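Local atomic coordinates of processed glycerol phosphate lipoteichoic acid synthase 2 (Bacillus subtilis, PDB entry 2W8D), a protein that belongs to the lipoteichoic acid synthases, with an extracellular catalytic domain of the sulfatase type in the alkaline phosphatase clan, here carrying a magnesium ion. Residues Gln109-Ile118 against Asp399-Phe409; Glu92-Gln100 against Glu388-Ile396. All coordinates share one frame; numbering follows the deposited sequence.

Contact 1. Residues Gln109-Ile118 against Asp399-Phe409; sequences QNTLQSVPAI and DLLRFYEPKGF
The side chain of Q113 reaches out of the 109-118 segment into the loop 399-409 and is gripped there along its whole length. Its CB and CG lie over one face of the F409 ring, CB making a CH-pi contact 4.1 Å from the ring centroid and displaced toward the rim. CG stands anti to the carbonyl carbon and the chain runs extended from there, which carries the amide past the ring to the backbone of the loop. NE2 donates to Y404 O over 2.8 Å, nearly straight at 162°, with the oxygen lying in the amide plane. OE1 faces carbon: L401 CD2 at 3.5 Å, P406 CG, and the edge of the Y404 ring, whose hydroxyl is bonded to D327 O. The F409 ring, with CG anti to its backbone N (chi1 -163°), turns its edge to helix 115-118, where CE1 meets A117 CB at 3.7 Å.

At the other end, D399 and N110 lie flat against each other, pointing opposite ways, carboxylate stacked on amide with the planes 17° apart; N110 ND2 donates to I396 O, outside the two segments. D399 OD1 takes the T111 N-H on its syn side at 2.8 Å. One water joins OD2 to Q109 O and T111 OG1, while a second links OD1 to T111 O and L401 N. R402 folds back to donate through NE to D399 O at 2.9 Å, in the carbonyl plane, on a lone pair. NE also forms a salt bridge with D399 OD2 at 3.1 Å, but that oxygen lies well out of the guanidinium plane and only the charges meet. D399 has positive phi and is the C-prime residue of the Schellman motif ending helix 380-397. Its carboxylate thus collects an N-H, two waters and the R402 charge, surroundings that would probably keep it ionised.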
# COMPACT_ATOMS: atom_id res chain seq x y z
N GLN A 109 9.38 -12.34 -14.48
CA GLN A 109 9.15 -12.74 -15.87
C GLN A 109 7.69 -13.13 -16.15
O GLN A 109 7.34 -13.46 -17.30
CB GLN A 109 10.05 -13.91 -16.28
CG GLN A 109 11.49 -13.57 -16.60
CD GLN A 109 12.28 -14.86 -16.89
OE1 GLN A 109 12.50 -15.66 -15.98
NE2 GLN A 109 12.64 -15.10 -18.17
N ASN A 110 6.84 -13.09 -15.13
CA ASN A 110 5.40 -13.27 -15.40
C ASN A 110 4.91 -12.21 -16.42
O ASN A 110 5.50 -11.13 -16.50
CB ASN A 110 4.56 -13.26 -14.10
CG ASN A 110 4.37 -14.67 -13.52
OD1 ASN A 110 5.21 -15.57 -13.72
ND2 ASN A 110 3.27 -14.87 -12.82
N THR A 111 3.87 -12.53 -17.19
CA THR A 111 3.16 -11.51 -17.96
C THR A 111 2.15 -10.78 -17.05
O THR A 111 1.30 -11.40 -16.41
CB THR A 111 2.45 -12.10 -19.21
OG1 THR A 111 3.42 -12.70 -20.11
CG2 THR A 111 1.64 -11.02 -19.94
N LEU A 112 2.28 -9.46 -16.98
CA LEU A 112 1.44 -8.67 -16.09
C LEU A 112 0.59 -7.64 -16.83
O LEU A 112 0.91 -7.22 -17.95
CB LEU A 112 2.32 -7.99 -15.03
CG LEU A 112 3.07 -8.92 -14.08
CD1 LEU A 112 3.83 -8.09 -13.11
CD2 LEU A 112 2.12 -9.86 -13.35
N GLN A 113 -0.52 -7.25 -16.20
CA GLN A 113 -1.40 -6.25 -16.78
C GLN A 113 -1.66 -5.19 -15.72
O GLN A 113 -2.78 -5.01 -15.24
CB GLN A 113 -2.66 -6.90 -17.36
CG GLN A 113 -2.25 -7.98 -18.37
CD GLN A 113 -3.36 -8.87 -18.86
OE1 GLN A 113 -4.32 -9.12 -18.16
NE2 GLN A 113 -3.21 -9.39 -20.09
N SER A 114 -0.60 -4.50 -15.35
CA SER A 114 -0.61 -3.51 -14.27
C SER A 114 -1.38 -2.23 -14.57
O SER A 114 -1.63 -1.88 -15.73
CB SER A 114 0.82 -3.10 -13.96
OG SER A 114 1.59 -4.25 -13.65
N VAL A 115 -1.71 -1.51 -13.50
CA VAL A 115 -2.25 -0.16 -13.56
C VAL A 115 -1.39 0.80 -14.39
O VAL A 115 -1.90 1.39 -15.34
CB VAL A 115 -2.48 0.38 -12.13
CG1 VAL A 115 -3.16 1.72 -12.20
CG2 VAL A 115 -3.35 -0.63 -11.35
N PRO A 116 -0.10 0.95 -14.08
CA PRO A 116 0.63 1.84 -15.00
C PRO A 116 0.51 1.44 -16.46
O PRO A 116 0.53 2.32 -17.32
CB PRO A 116 2.09 1.74 -14.55
CG PRO A 116 2.13 0.69 -13.43
CD PRO A 116 0.74 0.46 -12.97
N ALA A 117 0.35 0.15 -16.75
CA ALA A 117 0.22 -0.31 -18.13
C ALA A 117 -1.19 -0.07 -18.69
O ALA A 117 -1.35 0.34 -19.85
CB ALA A 117 0.62 -1.76 -18.27
N ILE A 118 -2.21 -0.30 -17.85
CA ILE A 118 -3.59 0.01 -18.21
C ILE A 118 -3.71 1.49 -18.61
O ILE A 118 -4.24 1.83 -19.66
CB ILE A 118 -4.57 -0.31 -17.03
CG1 ILE A 118 -4.59 -1.81 -16.78
CG2 ILE A 118 -6.01 0.22 -17.36
CD1 ILE A 118 -5.40 -2.28 -15.61
N ASP A 399 1.16 -18.31 -14.40
CA ASP A 399 1.43 -17.19 -15.31
C ASP A 399 0.30 -17.07 -16.36
O ASP A 399 0.54 -17.12 -17.58
CB ASP A 399 2.84 -17.34 -15.93
CG ASP A 399 3.27 -16.11 -16.72
OD1 ASP A 399 2.73 -15.01 -16.46
OD2 ASP A 399 4.13 -16.23 -17.62
N LEU A 400 -0.92 -16.91 -15.87
CA LEU A 400 -2.14 -17.12 -16.68
C LEU A 400 -2.47 -15.95 -17.58
O LEU A 400 -3.16 -16.12 -18.60
CB LEU A 400 -3.35 -17.42 -15.77
CG LEU A 400 -3.39 -18.78 -15.09
CD1 LEU A 400 -4.72 -18.98 -14.39
CD2 LEU A 400 -3.14 -19.93 -16.10
N LEU A 401 -1.98 -14.78 -17.21
CA LEU A 401 -2.16 -13.58 -18.02
C LEU A 401 -1.51 -13.64 -19.43
O LEU A 401 -1.85 -12.82 -20.29
CB LEU A 401 -1.79 -12.31 -17.21
CG LEU A 401 -2.64 -12.10 -15.94
CD1 LEU A 401 -2.18 -10.89 -15.08
CD2 LEU A 401 -4.13 -11.98 -16.22
N ARG A 402 -0.63 -14.60 -19.71
CA ARG A 402 -0.23 -14.89 -21.10
C ARG A 402 -1.43 -15.25 -21.99
O ARG A 402 -1.38 -15.13 -23.22
CB ARG A 402 0.78 -16.06 -21.18
CG ARG A 402 2.11 -15.81 -20.50
CD ARG A 402 2.92 -17.06 -20.49
NE ARG A 402 2.43 -18.04 -19.52
CZ ARG A 402 2.73 -19.34 -19.53
NH1 ARG A 402 3.49 -19.83 -20.49
NH2 ARG A 402 2.23 -20.16 -18.59
N PHE A 403 -2.51 -15.73 -21.36
CA PHE A 403 -3.65 -16.27 -22.09
C PHE A 403 -4.92 -15.44 -21.91
O PHE A 403 -6.00 -15.90 -22.23
CB PHE A 403 -3.90 -17.72 -21.64
CG PHE A 403 -2.65 -18.58 -21.62
CD1 PHE A 403 -1.96 -18.87 -22.81
CD2 PHE A 403 -2.16 -19.09 -20.41
CE1 PHE A 403 -0.82 -19.63 -22.78
CE2 PHE A 403 -1.01 -19.86 -20.39
CZ PHE A 403 -0.34 -20.13 -21.56
N TYR A 404 -4.80 -14.22 -21.37
CA TYR A 404 -5.94 -13.35 -21.18
C TYR A 404 -5.72 -11.98 -21.82
O TYR A 404 -4.75 -11.31 -21.49
CB TYR A 404 -6.22 -13.15 -19.70
CG TYR A 404 -7.50 -12.43 -19.47
CD1 TYR A 404 -7.51 -11.10 -19.04
CD2 TYR A 404 -8.72 -13.05 -19.73
CE1 TYR A 404 -8.71 -10.43 -18.83
CE2 TYR A 404 -9.92 -12.40 -19.53
CZ TYR A 404 -9.92 -11.09 -19.09
OH TYR A 404 -11.14 -10.45 -18.90
N GLU A 405 -6.64 -11.56 -22.69
CA GLU A 405 -6.59 -10.21 -23.25
C GLU A 405 -7.81 -9.37 -22.88
O GLU A 405 -8.91 -9.61 -23.39
CB GLU A 405 -6.42 -10.23 -24.77
CG GLU A 405 -5.75 -11.49 -25.33
CD GLU A 405 -4.86 -11.19 -26.53
OE1 GLU A 405 -5.13 -11.73 -27.63
OE2 GLU A 405 -3.89 -10.42 -26.35
N PRO A 406 -7.63 -8.37 -21.99
CA PRO A 406 -8.68 -7.40 -21.67
C PRO A 406 -8.83 -6.45 -22.84
O PRO A 406 -7.92 -6.37 -23.65
CB PRO A 406 -8.12 -6.66 -20.44
CG PRO A 406 -6.93 -7.47 -19.97
CD PRO A 406 -6.40 -8.11 -21.23
N LYS A 407 -9.94 -5.73 -22.91
CA LYS A 407 -10.31 -5.02 -24.15
C LYS A 407 -9.45 -3.81 -24.49
O LYS A 407 -9.07 -3.61 -25.65
CB LYS A 407 -11.80 -4.65 -24.19
CG LYS A 407 -12.64 -5.41 -25.26
CD LYS A 407 -11.86 -5.68 -26.56
CE LYS A 407 -12.01 -4.56 -27.61
NZ LYS A 407 -10.97 -4.70 -28.67
N GLY A 408 -9.16 -2.98 -23.50
CA GLY A 408 -8.40 -1.78 -23.81
C GLY A 408 -6.98 -2.20 -24.11
O GLY A 408 -6.35 -1.70 -25.02
N PHE A 409 -6.54 -3.21 -23.37
CA PHE A 409 -5.13 -3.44 -23.06
C PHE A 409 -4.22 -3.78 -24.20
O PHE A 409 -4.46 -4.71 -24.97
CB PHE A 409 -5.02 -4.55 -22.03
CG PHE A 409 -3.70 -4.58 -21.35
CD1 PHE A 409 -3.42 -3.67 -20.34
CD2 PHE A 409 -2.75 -5.53 -21.71
CE1 PHE A 409 -2.20 -3.68 -19.71
CE2 PHE A 409 -1.52 -5.56 -21.07
CZ PHE A 409 -1.23 -4.64 -20.07
O HOH W 1 5.35 -14.39 -19.16
O HOH W 2 0.54 -13.99 -15.68

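Contact 2. Residues Glu92-Gln100 against Glu388-Ile396; sequences ENSLYPLAQ and ELEMSDKII. With PEG (di(hydroxyethyl)ether), chain E.
Two direct hydrogen bonds tie Y96 to helix 380-397, one at each end of the residue. The backbone N donates to S392 OG at 2.9 Å, bent to 145°; S392 OG is anti to its own backbone N, which turns it out toward the 92-100 segment. At the far end of the ring, Y96 OH donates to E388 OE2 at 2.6 Å, reaching it from the anti side and 34° out of the carboxylate plane. Both acceptors, S392 OG and E388 OE2, lie at the ring's edge. R341 makes a salt bridge to the same E388 oxygen. Beside the S392 bond a water donates to Y96 O and to D393 OD1, both at 2.7 Å, and also pairs with S392 OG; D393 is held further by a salt bridge to R347.

The contact lays the extended chain that follows helix 86-93, inside the sulfatase-type fold of the alkaline phosphatase clan, along one side of the helix 380-397 near the C-terminus. P345 of the small antiparallel sheet also packs on Y96, E388 and L389, and helix 6-17 covers I395.

Apolar packing fills the rest. L389 CD2 sits squarely over the Y96 ring, 3.5 Å from its centroid and 9° off the normal, a CH-pi contact. L95 sends CD1 between two isoleucines, to I396 CD1 at 3.5 Å and I395 CG2 at 3.7 Å; it crosses I395 at about a right angle and runs antiparallel to I396.

The di(hydroxyethyl)ether, probably from the crystallisation liquor, lies beside L98 and I396, and its O2 accepts from A99 N at 2.9 Å.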
# COMPACT_ATOMS: atom_id res chain seq x y z
N GLU A 92 0.02 -2.31 -7.79
CA GLU A 92 0.05 -2.32 -9.27
C GLU A 92 -0.77 -3.44 -9.89
O GLU A 92 -1.11 -3.34 -11.04
CB GLU A 92 1.48 -2.39 -9.84
CG GLU A 92 2.53 -1.35 -9.40
CD GLU A 92 1.99 -0.01 -8.96
OE1 GLU A 92 1.01 0.49 -9.54
OE2 GLU A 92 2.55 0.58 -8.03
N ASN A 93 -1.09 -4.50 -9.15
CA ASN A 93 -1.69 -5.67 -9.82
C ASN A 93 -3.01 -6.18 -9.29
O ASN A 93 -3.71 -6.88 -10.00
CB ASN A 93 -0.70 -6.83 -9.87
CG ASN A 93 0.49 -6.49 -10.69
OD1 ASN A 93 0.41 -6.49 -11.91
ND2 ASN A 93 1.63 -6.18 -10.04
N SER A 94 -3.33 -5.84 -8.04
CA SER A 94 -4.50 -6.39 -7.34
C SER A 94 -4.45 -7.91 -7.37
O SER A 94 -5.43 -8.60 -7.65
CB SER A 94 -5.81 -5.82 -7.91
OG SER A 94 -6.88 -6.08 -7.03
N LEU A 95 -3.25 -8.41 -7.13
CA LEU A 95 -2.98 -9.83 -7.00
C LEU A 95 -2.09 -10.05 -5.79
O LEU A 95 -1.19 -9.26 -5.51
CB LEU A 95 -2.30 -10.38 -8.25
CG LEU A 95 -3.05 -10.44 -9.57
CD1 LEU A 95 -2.07 -10.89 -10.67
CD2 LEU A 95 -4.27 -11.37 -9.43
N TYR A 96 -2.35 -11.12 -5.06
CA TYR A 96 -1.57 -11.44 -3.88
C TYR A 96 -0.12 -11.85 -4.20
O TYR A 96 0.15 -12.47 -5.24
CB TYR A 96 -2.26 -12.56 -3.07
CG TYR A 96 -3.53 -12.08 -2.45
CD1 TYR A 96 -3.52 -11.52 -1.17
CD2 TYR A 96 -4.72 -12.15 -3.15
CE1 TYR A 96 -4.71 -11.05 -0.60
CE2 TYR A 96 -5.88 -11.68 -2.61
CZ TYR A 96 -5.89 -11.14 -1.34
OH TYR A 96 -7.07 -10.68 -0.81
N PRO A 97 0.80 -11.49 -3.31
CA PRO A 97 2.20 -11.89 -3.39
C PRO A 97 2.34 -13.38 -3.07
O PRO A 97 1.33 -14.05 -2.83
CB PRO A 97 2.84 -11.08 -2.27
CG PRO A 97 1.74 -11.01 -1.24
CD PRO A 97 0.50 -10.76 -2.06
N LEU A 98 3.55 -13.90 -3.09
CA LEU A 98 3.74 -15.34 -2.82
C LEU A 98 3.55 -15.65 -1.33
O LEU A 98 3.81 -14.79 -0.49
CB LEU A 98 5.12 -15.81 -3.28
CG LEU A 98 5.54 -15.68 -4.74
CD1 LEU A 98 6.99 -16.08 -4.90
CD2 LEU A 98 4.70 -16.64 -5.55
N ALA A 99 3.09 -16.85 -1.02
CA ALA A 99 2.97 -17.32 0.33
C ALA A 99 4.31 -17.44 1.06
O ALA A 99 4.34 -17.25 2.28
CB ALA A 99 2.20 -18.70 0.39
N GLN A 100 5.38 -17.81 0.32
CA GLN A 100 6.79 -17.82 0.79
C GLN A 100 7.72 -17.16 -0.27
O GLN A 100 7.51 -17.33 -1.47
CB GLN A 100 7.30 -19.25 0.96
CG GLN A 100 6.44 -20.16 1.83
CD GLN A 100 6.96 -20.31 3.26
OE1 GLN A 100 7.15 -19.31 3.98
NE2 GLN A 100 7.18 -21.56 3.67
N GLU A 388 -10.62 -16.65 -2.63
CA GLU A 388 -10.00 -15.40 -3.05
C GLU A 388 -8.50 -15.61 -3.25
O GLU A 388 -7.95 -15.25 -4.27
CB GLU A 388 -10.31 -14.22 -2.09
CG GLU A 388 -9.67 -12.87 -2.51
CD GLU A 388 -10.25 -11.61 -1.84
OE1 GLU A 388 -11.47 -11.58 -1.49
OE2 GLU A 388 -9.49 -10.61 -1.71
N LEU A 389 -7.84 -16.22 -2.27
CA LEU A 389 -6.41 -16.52 -2.36
C LEU A 389 -6.10 -17.53 -3.48
O LEU A 389 -5.14 -17.34 -4.23
CB LEU A 389 -5.90 -17.03 -1.01
CG LEU A 389 -5.77 -15.98 0.10
CD1 LEU A 389 -5.25 -16.66 1.39
CD2 LEU A 389 -4.85 -14.79 -0.33
N GLU A 390 -6.92 -18.57 -3.59
CA GLU A 390 -6.70 -19.62 -4.59
C GLU A 390 -6.72 -19.06 -6.04
O GLU A 390 -5.87 -19.41 -6.86
CB GLU A 390 -7.74 -20.72 -4.39
CG GLU A 390 -7.69 -21.89 -5.35
CD GLU A 390 -9.00 -22.73 -5.32
OE1 GLU A 390 -9.99 -22.32 -4.66
OE2 GLU A 390 -9.03 -23.81 -5.97
N MSE A 391 -7.68 -18.19 -6.34
CA MSE A 391 -7.82 -17.63 -7.69
C MSE A 391 -6.60 -16.80 -8.05
O MSE A 391 -6.03 -16.97 -9.12
CB MSE A 391 -9.10 -16.83 -7.85
CG MSE A 391 -10.38 -17.68 -7.71
SE MSE A 391 -10.52 -19.20 -8.96
CE MSE A 391 -10.11 -20.68 -7.76
N SER A 392 -6.18 -15.96 -7.12
CA SER A 392 -4.96 -15.21 -7.31
C SER A 392 -3.75 -16.14 -7.53
O SER A 392 -2.98 -15.94 -8.49
CB SER A 392 -4.75 -14.23 -6.14
OG SER A 392 -3.58 -13.45 -6.33
N ASP A 393 -3.57 -17.14 -6.65
CA ASP A 393 -2.45 -18.11 -6.79
C ASP A 393 -2.45 -18.85 -8.12
O ASP A 393 -1.38 -19.06 -8.70
CB ASP A 393 -2.33 -19.09 -5.61
CG ASP A 393 -1.83 -18.40 -4.31
OD1 ASP A 393 -1.13 -17.36 -4.41
OD2 ASP A 393 -2.13 -18.88 -3.19
N LYS A 394 -3.62 -19.18 -8.66
CA LYS A 394 -3.64 -19.81 -10.00
C LYS A 394 -3.05 -18.89 -11.05
O LYS A 394 -2.31 -19.34 -11.93
CB LYS A 394 -5.05 -20.24 -10.40
CG LYS A 394 -5.44 -21.56 -9.78
CD LYS A 394 -6.94 -21.80 -9.81
CE LYS A 394 -7.21 -23.26 -9.56
NZ LYS A 394 -8.08 -23.42 -8.38
N ILE A 395 -3.36 -17.60 -10.94
CA ILE A 395 -2.86 -16.62 -11.90
C ILE A 395 -1.34 -16.51 -11.84
O ILE A 395 -0.65 -16.58 -12.88
CB ILE A 395 -3.55 -15.24 -11.73
CG1 ILE A 395 -4.97 -15.29 -12.32
CG2 ILE A 395 -2.76 -14.13 -12.41
CD1 ILE A 395 -5.88 -14.10 -11.81
N ILE A 396 -0.81 -16.40 -10.63
CA ILE A 396 0.60 -16.16 -10.45
C ILE A 396 1.43 -17.40 -10.71
O ILE A 396 2.44 -17.33 -11.42
CB ILE A 396 0.85 -15.50 -9.08
CG1 ILE A 396 0.97 -13.97 -9.28
CG2 ILE A 396 2.09 -15.98 -8.45
CD1 ILE A 396 -0.20 -13.30 -8.96
C1 PEG E . 2.28 -18.47 -5.10
O1 PEG E . 1.40 -17.58 -5.80
C2 PEG E . 1.85 -18.64 -3.64
O2 PEG E . 2.87 -19.12 -2.76
C3 PEG E . 3.88 -20.04 -3.26
C4 PEG E . 5.07 -20.08 -2.29
O4 PEG E . 6.32 -20.01 -3.01
O HOH W 3 -1.07 -14.89 -5.43

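In the fold
Both contacts pin the C-terminal part of the chain to the stretch between the end of helix 86-93 and helix 115-118, and their centres lie 14 Å apart on the same side of the molecule. Helix 380-397 supplies contact 2 from its last turns, and the loop that leaves it supplies contact 1. They join where the helix ends: N110 ND2 lies 3.0 Å from I396 O, and L400 N lies 3.0 Å from I395 O, both probable hydrogen bonds. P116 also packs on E92. The P97 side chain of contact 2 is about 13 Å from the magnesium ion, whose site is formed by E40, T84, D258 and H259. Neither contact includes a metal ligand.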